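Local structure of geranyltranstransferase (Agrobacterium tumefaciens, 2H8O) at residues A162-I166 / L181-A186. The protein probably catalyses the condensation of geranyl diphosphate with isopentenyl diphosphate to give farnesyl diphosphate. Sequence-based numbering, arbitrary orientation.
Sequences AFDII and LVISLA
Leu181 opens the contact by setting its CB against the CG2 methyl of Ile166, 3.9 Å away. Its side chain also packs on helices 104-125 and 211-237. Val182 comes next and uses both of its methyls. Val182 CG2 touches Ile166 CG2 at 4.0 Å, and Val182 CG1 lies 3.8 Å from Phe163 CD1. The Val182 carbonyl O sits near the plane of the Phe163 ring, at its edge, 3.7 Å from CE1. That O already accepts the helical bond from Ala186 N. With CG anti to the backbone N (chi1 -174°), the side chain of Leu185 extends toward helix 148-167 and brings its CD2 to 3.5 Å from Ile166 CD1, a close methyl contact. Leu185 CD2 is 4.5 Å from Ala162 CB, a marginal contact. Ala186 closes the row at the far end of the ring, with its CA 4.0 Å from Phe163 CZ. No hydrogen bond joins the two segments, and every touching residue is buried. The axes of 162-166 and 181-186 run roughly antiparallel, at 156°, and approach to 10.5 Å. Phe163 also stacks on Phe163 of the second subunit, and Asp164 forms a salt bridge with Arg187 of that subunit. The contact thus forms part of the dimer interface. It is apolar packing between consecutive antiparallel helices, 148-167 and 175-189, in the all-helical fold of the polyprenyl synthetases.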
loop_
_atom_site.group_PDB
_atom_site.type_symbol
_atom_site.label_atom_id
_atom_site.label_comp_id
_atom_site.label_asym_id
_atom_site.label_seq_id
_atom_site.Cartn_x
_atom_site.Cartn_y
_atom_site.Cartn_z
ATOM N N ALA A 162 3.780 -0.793 5.574
ATOM C CA ALA A 162 2.764 -0.522 6.599
ATOM C C ALA A 162 1.807 -1.706 6.731
ATOM O O ALA A 162 1.466 -2.142 7.832
ATOM C CB ALA A 162 2.015 0.765 6.290
ATOM N N PHE A 163 1.367 -2.242 5.595
ATOM C CA PHE A 163 0.435 -3.366 5.600
ATOM C C PHE A 163 1.071 -4.676 6.051
ATOM O O PHE A 163 0.467 -5.422 6.823
ATOM C CB PHE A 163 -0.288 -3.462 4.262
ATOM C CG PHE A 163 -1.216 -2.313 4.046
ATOM C CD1 PHE A 163 -2.409 -2.273 4.725
ATOM C CD2 PHE A 163 -0.857 -1.224 3.255
ATOM C CE1 PHE A 163 -3.287 -1.204 4.553
ATOM C CE2 PHE A 163 -1.714 -0.166 3.097
ATOM C CZ PHE A 163 -2.917 -0.148 3.746
ATOM N N ASP A 164 2.309 -4.908 5.614
ATOM C CA ASP A 164 3.111 -6.012 6.145
ATOM C C ASP A 164 3.203 -5.965 7.675
ATOM O O ASP A 164 2.981 -6.956 8.338
ATOM C CB ASP A 164 4.513 -5.984 5.523
ATOM C CG ASP A 164 5.336 -7.226 5.825
ATOM O OD1 ASP A 164 4.793 -8.246 6.301
ATOM O OD2 ASP A 164 6.561 -7.190 5.561
ATOM N N ILE A 165 3.535 -4.803 8.227
ATOM C CA ILE A 165 3.740 -4.668 9.665
ATOM C C ILE A 165 2.459 -4.961 10.434
ATOM O O ILE A 165 2.474 -5.644 11.462
ATOM C CB ILE A 165 4.252 -3.262 10.010
ATOM C CG1 ILE A 165 5.647 -3.054 9.426
ATOM C CG2 ILE A 165 4.263 -3.032 11.532
ATOM C CD1 ILE A 165 6.049 -1.602 9.349
ATOM N N ILE A 166 1.334 -4.475 9.921
ATOM C CA ILE A 166 0.077 -4.765 10.612
ATOM C C ILE A 166 -0.275 -6.245 10.596
ATOM O O ILE A 166 -0.669 -6.805 11.619
ATOM C CB ILE A 166 -1.067 -3.974 10.025
ATOM C CG1 ILE A 166 -0.892 -2.509 10.387
ATOM C CG2 ILE A 166 -2.441 -4.478 10.541
ATOM C CD1 ILE A 166 -1.860 -1.599 9.693
ATOM N N LEU A 181 -8.037 -3.712 10.938
ATOM C CA LEU A 181 -7.062 -2.632 10.867
ATOM C C LEU A 181 -6.622 -2.374 9.428
ATOM O O LEU A 181 -6.404 -1.226 9.054
ATOM C CB LEU A 181 -5.832 -2.984 11.696
ATOM C CG LEU A 181 -5.975 -2.890 13.213
ATOM C CD1 LEU A 181 -4.750 -3.466 13.885
ATOM C CD2 LEU A 181 -6.181 -1.470 13.655
ATOM N N VAL A 182 -6.433 -3.429 8.640
ATOM C CA VAL A 182 -6.029 -3.269 7.242
ATOM C C VAL A 182 -7.116 -2.475 6.492
ATOM O O VAL A 182 -6.818 -1.515 5.759
ATOM C CB VAL A 182 -5.748 -4.613 6.560
ATOM C CG1 VAL A 182 -5.581 -4.431 5.019
ATOM C CG2 VAL A 182 -4.478 -5.302 7.161
ATOM N N ILE A 183 -8.367 -2.854 6.702
ATOM C CA ILE A 183 -9.499 -2.130 6.088
ATOM C C ILE A 183 -9.494 -0.679 6.555
ATOM O O ILE A 183 -9.546 0.245 5.752
ATOM C CB ILE A 183 -10.872 -2.796 6.397
ATOM C CG1 ILE A 183 -10.936 -4.239 5.875
ATOM C CG2 ILE A 183 -12.033 -1.951 5.841
ATOM C CD1 ILE A 183 -12.043 -5.044 6.557
ATOM N N SER A 184 -9.418 -0.468 7.866
ATOM C CA SER A 184 -9.504 0.879 8.420
ATOM C C SER A 184 -8.364 1.766 7.902
ATOM O O SER A 184 -8.575 2.940 7.548
ATOM C CB SER A 184 -9.461 0.794 9.948
ATOM O OG SER A 184 -9.644 2.047 10.558
ATOM N N LEU A 185 -7.157 1.207 7.859
ATOM C CA LEU A 185 -6.002 1.982 7.403
ATOM C C LEU A 185 -6.082 2.301 5.898
ATOM O O LEU A 185 -5.872 3.432 5.475
ATOM C CB LEU A 185 -4.684 1.284 7.726
ATOM C CG LEU A 185 -3.442 2.116 7.400
ATOM C CD1 LEU A 185 -3.503 3.525 8.034
ATOM C CD2 LEU A 185 -2.172 1.359 7.812
ATOM N N ALA A 186 -6.482 1.313 5.111
ATOM C CA ALA A 186 -6.616 1.486 3.671
ATOM C C ALA A 186 -7.684 2.525 3.335
ATOM O O ALA A 186 -7.472 3.353 2.430
ATOM C CB ALA A 186 -6.926 0.140 3.002
#